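Local coordinates for hypothetical protein Atu2327 (PDB 2O8I), which is of unknown function but belongs to the OHCU decarboxylase family, whose characterised members decarboxylate 2-oxo-4-hydroxy-4-carboxy-5-ureidoimidazoline in purine (urate) breakdown, at residues V2-V8 / A22-D27; L35-H41 / L158-E164; C45-R49 / T147-E151. The contacts are given in a common frame with arbitrary orientation. Residue numbers count along the deposited sequence, not the author numbering.

An all-helical chain can be held together by contacts of very different sequence span, and these three illustrate it. From the N terminus, interaction 1 closes a short loop, pairing the start of helix 4-11 with helix 19-27. Helix 37-50 then provides both later contacts: its first turn meets the C-terminal tail in interaction 2, and 45-49 meets 147-151 in interaction 3. Both are long-range closures onto helix 139-161, interaction 2 extending into the tail, and interaction 3 is nested inside interaction 2. Between them, H41 reaches the backbone of E151. Interaction 1 precedes both in series, yet touches them through V2 on L35 and through R24 and A25 on Q47.

Interaction 1: residues V2-V8 / A22-D27; sequences VTREEFV and AERAYD
A single arginine, R4, forms salt bridges with two acids one helical turn apart: with chi1 to chi3 all t, it reaches across from the first turn of helix 4-11 and puts NH1 2.6 Å from D27 OD1, NH2 3.1 Å from D27 OD2 and NH2 2.8 Å from E23 OE1. Both acids lie at the edge of the guanidinium. The short axes of 4-8 and 22-27 approach to 9.3 Å, their N-to-C directions at 133°, with CA pairs R4-Y26 (6.6 Å) and V8-A22 (5.3 Å). This is a helical hairpin whose arms are inclined about 47° from antiparallel. Before the first helix, V2 and T3 are extended; T3 (chi1 p) is the N-cap, its OG1 accepting from E6 N at 3.2 Å. Y26 (chi1 t) packs against this start: its OH donates to V2 O at 2.6 Å, and R4 CA sits 3.6 Å from the centroid of the Y26 ring, a CH-pi contact over the face. The Y26 edge is turned to the face of F7 (chi1 t) in an offset edge-to-face pair, centroids 5.4 Å apart and planes at 65°. F7 CE2 also meets A25 CB at 4.0 Å, while V8 CG2 packs 4.3 Å from A22 CB.

Interaction 2: residues L35-H41 / L158-E164; sequences LTAKAVH and LASMLPE
At the apolar centre, A37 CB faces the end of helix 139-161 around L158, 4.0 Å from L158 CB and 4.4 Å from A159 CB. V40 (chi1 t) lies one turn on, its CG1 3.8 Å from L158 CD2 and its CG2 3.8 Å from L162 CD1; both leucines are m,t, and F11 of helix 4-11 packs against them. H41 CB meets L158 CD1 at 3.8 Å. At L162 and P163 the chain is extended, with CA of P163 5.1 Å from CA of T36, and CA of E164 4.7 Å from CA of A37. There the polar edge begins: A37 N donates to P163 O (2.8 Å) and K38 N to E164 O (2.9 Å). T36 (chi1 p) is the N-cap, its OG1 accepting from A39 N at 3.0 Å. The first three amides of helix 37-50 thus find acceptors, two in the C-terminal tail and one in the cap, so tail carbonyls complete the capping of a helix over a hundred residues earlier.

Interaction 3: residues C45-R49 / T147-E151; sequences CAQFR and TGQVE
F48 (chi1 t, chi2 52°) projects from helix 37-50 toward helix 139-161, its ring tip overlapping V150 with CZ 3.9 Å from CG1. T147 O, 3.6 Å from CE2, and E151 OE2, 3.3 Å from CD2, both lie near the plane of the ring, so two oxygens border its edge. The two short helical segments, 45-49 and 147-151, are nearly antiparallel at 160°, but their axes stay 11.5 Å apart, a wide spacing that long side chains must span. The closest CA pair is C45-E151 at 6.7 Å.

E151, whose covered area of 102 Å² is the largest of the contact, spans much of the gap together with F48 and R49. It takes chi1 m and chi2 t, with chi3 near 0°, and receives both donors of a bidentate salt bridge: R49 NE to OE2 at 2.9 Å and R49 NH2 to OE1 at 2.7 Å. R49 starts sideways along its CA-to-CB bond and then bends in through off-well chi1 (-92°) and chi2 (147°). Alongside the acid's aliphatic part, C45 (chi1 m) sets SG 3.9 Å from E151 CG. Within the helical fold this antiparallel pair thus meets through its side chains, combining the F48-V150 apolar contact with the R49-E151 salt bridge.

In the surrounding bundle, F48 also meets R56 of helix 53-62 in a cation-pi contact and touches I21 of helix 19-27, whereas T147 and V150 lean on L60 of helix 53-62, which places this pair at a junction of four helices.

Interaction 1: residues V2-V8 / A22-D27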
loop_
_atom_site.group_PDB
_atom_site.type_symbol
_atom_site.label_atom_id
_atom_site.label_comp_id
_atom_site.label_asym_id
_atom_site.label_seq_id
_atom_site.Cartn_x
_atom_site.Cartn_y
_atom_site.Cartn_z
ATOM N N VAL A 2 -16.827 8.108 18.956
ATOM C CA VAL A 2 -16.116 7.179 18.087
ATOM C C VAL A 2 -16.126 5.741 18.633
ATOM O O VAL A 2 -15.452 5.457 19.605
ATOM C CB VAL A 2 -14.662 7.673 17.857
ATOM C CG1 VAL A 2 -13.925 6.776 16.930
ATOM C CG2 VAL A 2 -14.686 9.090 17.330
ATOM N N THR A 3 -16.876 4.833 18.013
ATOM C CA THR A 3 -16.855 3.435 18.440
ATOM C C THR A 3 -15.521 2.775 18.166
ATOM O O THR A 3 -14.680 3.310 17.447
ATOM C CB THR A 3 -17.872 2.589 17.729
ATOM O OG1 THR A 3 -17.464 2.459 16.387
ATOM C CG2 THR A 3 -19.261 3.185 17.773
ATOM N N ARG A 4 -15.315 1.594 18.741
ATOM C CA ARG A 4 -14.055 0.852 18.587
ATOM C C ARG A 4 -13.840 0.447 17.140
ATOM O O ARG A 4 -12.747 0.526 16.616
ATOM C CB ARG A 4 -14.144 -0.432 19.398
ATOM C CG ARG A 4 -12.844 -1.076 19.717
ATOM C CD ARG A 4 -13.009 -2.594 19.985
ATOM N NE ARG A 4 -11.689 -3.176 20.194
ATOM C CZ ARG A 4 -10.966 -2.953 21.276
ATOM N NH1 ARG A 4 -11.463 -2.206 22.266
ATOM N NH2 ARG A 4 -9.737 -3.462 21.357
ATOM N N GLU A 5 -14.912 -0.009 16.520
ATOM C CA GLU A 5 -14.895 -0.608 15.235
ATOM C C GLU A 5 -14.465 0.475 14.285
ATOM O O GLU A 5 -13.681 0.250 13.366
ATOM C CB GLU A 5 -16.302 -1.083 14.896
ATOM C CG GLU A 5 -16.354 -2.002 13.718
ATOM C CD GLU A 5 -17.392 -1.561 12.671
ATOM O OE1 GLU A 5 -18.604 -1.695 12.997
ATOM O OE2 GLU A 5 -16.992 -1.094 11.542
ATOM N N GLU A 6 -14.953 1.666 14.550
ATOM C CA GLU A 6 -14.693 2.758 13.695
ATOM C C GLU A 6 -13.262 3.298 13.869
ATOM O O GLU A 6 -12.525 3.466 12.901
ATOM C CB GLU A 6 -15.774 3.807 13.882
ATOM C CG GLU A 6 -15.324 5.162 13.412
ATOM C CD GLU A 6 -16.267 6.320 13.776
ATOM O OE1 GLU A 6 -17.357 6.136 14.515
ATOM O OE2 GLU A 6 -15.826 7.420 13.297
ATOM N N PHE A 7 -12.843 3.530 15.087
ATOM C CA PHE A 7 -11.451 3.888 15.340
ATOM C C PHE A 7 -10.421 2.948 14.727
ATOM O O PHE A 7 -9.429 3.379 14.168
ATOM C CB PHE A 7 -11.225 3.929 16.833
ATOM C CG PHE A 7 -9.910 4.505 17.259
ATOM C CD1 PHE A 7 -9.807 5.855 17.601
ATOM C CD2 PHE A 7 -8.807 3.685 17.440
ATOM C CE1 PHE A 7 -8.595 6.403 18.060
ATOM C CE2 PHE A 7 -7.570 4.212 17.920
ATOM C CZ PHE A 7 -7.462 5.578 18.204
ATOM N N VAL A 8 -10.631 1.656 14.852
ATOM C CA VAL A 8 -9.663 0.710 14.369
ATOM C C VAL A 8 -9.744 0.696 12.869
ATOM O O VAL A 8 -8.754 0.450 12.197
ATOM C CB VAL A 8 -9.927 -0.693 14.970
ATOM C CG1 VAL A 8 -9.142 -1.783 14.242
ATOM C CG2 VAL A 8 -9.591 -0.658 16.485
ATOM N N ALA A 22 -3.871 0.142 16.889
ATOM C CA ALA A 22 -5.078 0.947 17.005
ATOM C C ALA A 22 -6.004 0.370 18.057
ATOM O O ALA A 22 -6.637 1.146 18.757
ATOM C CB ALA A 22 -5.782 1.072 15.661
ATOM N N GLU A 23 -6.102 -0.963 18.160
ATOM C CA GLU A 23 -6.901 -1.638 19.207
ATOM C C GLU A 23 -6.433 -1.189 20.601
ATOM O O GLU A 23 -7.232 -0.731 21.427
ATOM C CB GLU A 23 -6.716 -3.153 19.177
ATOM C CG GLU A 23 -6.944 -3.865 17.875
ATOM C CD GLU A 23 -8.350 -4.375 17.769
ATOM O OE1 GLU A 23 -9.087 -4.303 18.807
ATOM O OE2 GLU A 23 -8.738 -4.840 16.652
ATOM N N ARG A 24 -5.139 -1.313 20.870
ATOM C CA ARG A 24 -4.617 -0.937 22.170
ATOM C C ARG A 24 -4.773 0.533 22.424
ATOM O O ARG A 24 -5.122 0.925 23.548
ATOM C CB ARG A 24 -3.158 -1.297 22.297
ATOM C CG ARG A 24 -2.940 -2.775 22.254
ATOM C CD ARG A 24 -1.475 -3.079 22.443
ATOM N NE ARG A 24 -1.292 -4.497 22.202
ATOM C CZ ARG A 24 -0.116 -5.069 21.987
ATOM N NH1 ARG A 24 0.989 -4.322 21.951
ATOM N NH2 ARG A 24 -0.068 -6.391 21.779
ATOM N N ALA A 25 -4.518 1.371 21.413
ATOM C CA ALA A 25 -4.753 2.822 21.586
ATOM C C ALA A 25 -6.202 3.072 21.999
ATOM O O ALA A 25 -6.463 3.995 22.778
ATOM C CB ALA A 25 -4.429 3.598 20.340
ATOM N N TYR A 26 -7.126 2.262 21.473
ATOM C CA TYR A 26 -8.519 2.491 21.764
ATOM C C TYR A 26 -8.809 2.158 23.233
ATOM O O TYR A 26 -9.545 2.895 23.916
ATOM C CB TYR A 26 -9.467 1.730 20.816
ATOM C CG TYR A 26 -10.912 2.236 20.960
ATOM C CD1 TYR A 26 -11.788 1.698 21.941
ATOM C CD2 TYR A 26 -11.388 3.281 20.179
ATOM C CE1 TYR A 26 -13.085 2.160 22.084
ATOM C CE2 TYR A 26 -12.711 3.767 20.332
ATOM C CZ TYR A 26 -13.542 3.200 21.281
ATOM O OH TYR A 26 -14.838 3.647 21.422
ATOM N N ASP A 27 -8.201 1.064 23.713
ATOM C CA ASP A 27 -8.334 0.649 25.098
ATOM C C ASP A 27 -7.606 1.562 26.065
ATOM O O ASP A 27 -7.946 1.577 27.246
ATOM C CB ASP A 27 -7.970 -0.826 25.277
ATOM C CG ASP A 27 -8.959 -1.759 24.550
ATOM O OD1 ASP A 27 -10.118 -1.346 24.300
ATOM O OD2 ASP A 27 -8.585 -2.900 24.220
#

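Interaction 2: residues L35-H41 / L158-E164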
loop_
_atom_site.group_PDB
_atom_site.type_symbol
_atom_site.label_atom_id
_atom_site.label_comp_id
_atom_site.label_asym_id
_atom_site.label_seq_id
_atom_site.Cartn_x
_atom_site.Cartn_y
_atom_site.Cartn_z
ATOM N N LEU A 35 -9.551 14.649 17.442
ATOM C CA LEU A 35 -9.185 13.985 16.203
ATOM C C LEU A 35 -8.321 14.920 15.346
ATOM O O LEU A 35 -8.797 15.587 14.404
ATOM C CB LEU A 35 -10.409 13.454 15.462
ATOM C CG LEU A 35 -11.171 12.332 16.156
ATOM C CD1 LEU A 35 -12.448 12.070 15.422
ATOM C CD2 LEU A 35 -10.350 11.099 16.312
ATOM N N THR A 36 -7.055 14.981 15.738
ATOM C CA THR A 36 -6.059 15.759 15.058
ATOM C C THR A 36 -4.909 14.816 14.812
ATOM O O THR A 36 -4.752 13.831 15.533
ATOM C CB THR A 36 -5.551 16.986 15.889
ATOM O OG1 THR A 36 -4.830 16.532 17.039
ATOM C CG2 THR A 36 -6.671 17.883 16.290
ATOM N N ALA A 37 -4.105 15.112 13.799
ATOM C CA ALA A 37 -2.927 14.325 13.556
ATOM C C ALA A 37 -2.026 14.304 14.779
ATOM O O ALA A 37 -1.588 13.239 15.128
ATOM C CB ALA A 37 -2.180 14.830 12.352
ATOM N N LYS A 38 -1.767 15.441 15.448
ATOM C CA LYS A 38 -0.920 15.457 16.661
ATOM C C LYS A 38 -1.410 14.513 17.737
ATOM O O LYS A 38 -0.648 13.643 18.197
ATOM C CB LYS A 38 -0.784 16.858 17.246
ATOM C CG LYS A 38 0.427 17.625 16.667
ATOM C CD LYS A 38 0.721 18.982 17.458
ATOM C CE LYS A 38 1.374 18.761 18.913
ATOM N NZ LYS A 38 0.351 18.623 20.043
ATOM N N ALA A 39 -2.684 14.666 18.123
ATOM C CA ALA A 39 -3.284 13.822 19.154
ATOM C C ALA A 39 -3.231 12.355 18.760
ATOM O O ALA A 39 -2.637 11.562 19.460
ATOM C CB ALA A 39 -4.707 14.249 19.470
ATOM N N VAL A 40 -3.797 11.984 17.615
ATOM C CA VAL A 40 -3.895 10.560 17.261
ATOM C C VAL A 40 -2.497 9.946 17.060
ATOM O O VAL A 40 -2.250 8.784 17.444
ATOM C CB VAL A 40 -4.784 10.325 16.017
ATOM C CG1 VAL A 40 -4.806 8.876 15.644
ATOM C CG2 VAL A 40 -6.198 10.836 16.243
ATOM N N HIS A 41 -1.578 10.712 16.479
ATOM C CA HIS A 41 -0.218 10.227 16.296
ATOM C C HIS A 41 0.478 9.970 17.628
ATOM O O HIS A 41 1.168 8.954 17.760
ATOM C CB HIS A 41 0.589 11.232 15.497
ATOM C CG HIS A 41 1.986 10.789 15.189
ATOM N ND1 HIS A 41 3.077 11.188 15.942
ATOM C CD2 HIS A 41 2.480 10.036 14.174
ATOM C CE1 HIS A 41 4.180 10.685 15.414
ATOM N NE2 HIS A 41 3.844 9.981 14.343
ATOM N N LEU A 158 -1.494 10.388 8.920
ATOM C CA LEU A 158 -2.448 11.126 9.761
ATOM C C LEU A 158 -2.633 12.580 9.378
ATOM O O LEU A 158 -3.770 13.043 9.319
ATOM C CB LEU A 158 -2.085 11.001 11.220
ATOM C CG LEU A 158 -2.362 9.597 11.763
ATOM C CD1 LEU A 158 -1.551 9.382 13.027
ATOM C CD2 LEU A 158 -3.861 9.413 12.003
ATOM N N ALA A 159 -1.536 13.282 9.058
ATOM C CA ALA A 159 -1.634 14.651 8.550
ATOM C C ALA A 159 -2.454 14.813 7.251
ATOM O O ALA A 159 -2.984 15.887 6.995
ATOM C CB ALA A 159 -0.268 15.267 8.404
ATOM N N SER A 160 -2.565 13.780 6.417
ATOM C CA SER A 160 -3.413 13.907 5.222
ATOM C C SER A 160 -4.901 13.673 5.538
ATOM O O SER A 160 -5.770 14.157 4.809
ATOM C CB SER A 160 -2.955 12.992 4.079
ATOM O OG SER A 160 -3.051 11.616 4.450
HETATM N N MSE A 161 -5.175 12.954 6.623
HETATM C CA MSE A 161 -6.511 12.568 6.996
HETATM C C MSE A 161 -7.182 13.473 8.022
HETATM O O MSE A 161 -8.377 13.359 8.225
HETATM C CB MSE A 161 -6.461 11.237 7.684
HETATM C CG MSE A 161 -6.355 10.027 6.848
HETATM SE SE MSE A 161 -5.819 8.637 8.172
HETATM C CE MSE A 161 -3.996 8.264 7.581
ATOM N N LEU A 162 -6.416 14.309 8.716
ATOM C CA LEU A 162 -6.905 14.962 9.930
ATOM C C LEU A 162 -6.399 16.396 9.987
ATOM O O LEU A 162 -5.377 16.676 9.401
ATOM C CB LEU A 162 -6.419 14.174 11.159
ATOM C CG LEU A 162 -7.073 12.821 11.471
ATOM C CD1 LEU A 162 -6.532 12.169 12.694
ATOM C CD2 LEU A 162 -8.567 12.923 11.600
ATOM N N PRO A 163 -7.067 17.299 10.719
ATOM C CA PRO A 163 -6.377 18.586 10.881
ATOM C C PRO A 163 -5.180 18.338 11.790
ATOM O O PRO A 163 -5.177 17.355 12.554
ATOM C CB PRO A 163 -7.415 19.483 11.585
ATOM C CG PRO A 163 -8.697 18.724 11.612
ATOM C CD PRO A 163 -8.337 17.262 11.469
ATOM N N GLU A 164 -4.160 19.184 11.701
ATOM C CA GLU A 164 -2.893 18.872 12.376
ATOM C C GLU A 164 -2.909 19.028 13.895
ATOM O O GLU A 164 -2.416 18.144 14.593
ATOM C CB GLU A 164 -1.732 19.640 11.749
ATOM C CG GLU A 164 -1.194 18.961 10.469
ATOM C CD GLU A 164 -0.014 19.713 9.874
ATOM O OE1 GLU A 164 0.507 20.601 10.611
ATOM O OE2 GLU A 164 0.374 19.426 8.692
#

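Interaction 3: residues C45-R49 / T147-E151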
loop_
_atom_site.group_PDB
_atom_site.type_symbol
_atom_site.label_atom_id
_atom_site.label_comp_id
_atom_site.label_asym_id
_atom_site.label_seq_id
_atom_site.Cartn_x
_atom_site.Cartn_y
_atom_site.Cartn_z
ATOM N N CYS A 45 1.793 6.257 18.380
ATOM C CA CYS A 45 3.208 6.062 18.708
ATOM C C CYS A 45 3.395 5.492 20.106
ATOM O O CYS A 45 4.243 4.608 20.316
ATOM C CB CYS A 45 4.021 7.337 18.530
ATOM S SG CYS A 45 4.129 7.760 16.789
ATOM N N ALA A 46 2.604 5.977 21.061
ATOM C CA ALA A 46 2.676 5.468 22.412
ATOM C C ALA A 46 2.538 3.957 22.439
ATOM O O ALA A 46 3.335 3.284 23.093
ATOM C CB ALA A 46 1.647 6.126 23.322
ATOM N N GLN A 47 1.558 3.408 21.735
ATOM C CA GLN A 47 1.438 1.958 21.692
ATOM C C GLN A 47 2.591 1.292 20.928
ATOM O O GLN A 47 2.990 0.161 21.252
ATOM C CB GLN A 47 0.119 1.524 21.078
ATOM C CG GLN A 47 -1.103 2.015 21.757
ATOM C CD GLN A 47 -1.131 1.678 23.238
ATOM O OE1 GLN A 47 -1.504 2.514 24.040
ATOM N NE2 GLN A 47 -0.735 0.454 23.599
ATOM N N PHE A 48 3.099 1.959 19.900
ATOM C CA PHE A 48 4.153 1.378 19.091
ATOM C C PHE A 48 5.408 1.299 19.937
ATOM O O PHE A 48 6.193 0.348 19.826
ATOM C CB PHE A 48 4.405 2.278 17.883
ATOM C CG PHE A 48 5.532 1.840 16.987
ATOM C CD1 PHE A 48 5.593 0.550 16.484
ATOM C CD2 PHE A 48 6.508 2.749 16.598
ATOM C CE1 PHE A 48 6.620 0.173 15.615
ATOM C CE2 PHE A 48 7.541 2.383 15.730
ATOM C CZ PHE A 48 7.599 1.098 15.237
ATOM N N ARG A 49 5.603 2.308 20.777
ATOM C CA ARG A 49 6.792 2.358 21.585
ATOM C C ARG A 49 6.799 1.344 22.706
ATOM O O ARG A 49 7.844 0.972 23.187
ATOM C CB ARG A 49 6.963 3.743 22.152
ATOM C CG ARG A 49 7.798 4.560 21.268
ATOM C CD ARG A 49 7.357 5.983 21.335
ATOM N NE ARG A 49 8.067 6.730 20.319
ATOM C CZ ARG A 49 8.387 8.009 20.413
ATOM N NH1 ARG A 49 8.065 8.713 21.481
ATOM N NH2 ARG A 49 9.044 8.573 19.420
ATOM N N THR A 147 12.438 2.248 12.809
ATOM C CA THR A 147 11.314 2.527 13.708
ATOM C C THR A 147 10.989 4.022 13.746
ATOM O O THR A 147 9.819 4.402 13.851
ATOM C CB THR A 147 11.551 2.015 15.175
ATOM O OG1 THR A 147 12.743 2.597 15.705
ATOM C CG2 THR A 147 11.631 0.500 15.244
ATOM N N GLY A 148 12.026 4.855 13.670
ATOM C CA GLY A 148 11.871 6.310 13.621
ATOM C C GLY A 148 11.125 6.702 12.361
ATOM O O GLY A 148 10.249 7.551 12.398
ATOM N N GLN A 149 11.465 6.058 11.245
ATOM C CA GLN A 149 10.869 6.358 9.965
ATOM C C GLN A 149 9.394 5.923 9.889
ATOM O O GLN A 149 8.570 6.623 9.316
ATOM C CB GLN A 149 11.689 5.724 8.825
ATOM C CG GLN A 149 13.041 6.429 8.592
ATOM C CD GLN A 149 12.916 7.885 8.147
ATOM O OE1 GLN A 149 12.359 8.204 7.081
ATOM N NE2 GLN A 149 13.429 8.766 8.950
ATOM N N VAL A 150 9.084 4.764 10.452
ATOM C CA VAL A 150 7.732 4.250 10.520
ATOM C C VAL A 150 6.826 5.261 11.268
ATOM O O VAL A 150 5.658 5.470 10.917
ATOM C CB VAL A 150 7.716 2.856 11.189
ATOM C CG1 VAL A 150 6.413 2.608 11.866
ATOM C CG2 VAL A 150 7.941 1.796 10.162
ATOM N N GLU A 151 7.398 5.947 12.231
ATOM C CA GLU A 151 6.639 6.881 13.003
ATOM C C GLU A 151 6.264 8.260 12.438
ATOM O O GLU A 151 5.082 8.617 12.439
ATOM C CB GLU A 151 7.339 7.163 14.355
ATOM C CG GLU A 151 7.305 6.038 15.374
ATOM C CD GLU A 151 7.872 6.437 16.769
ATOM O OE1 GLU A 151 8.337 7.603 16.974
ATOM O OE2 GLU A 151 7.862 5.562 17.676
#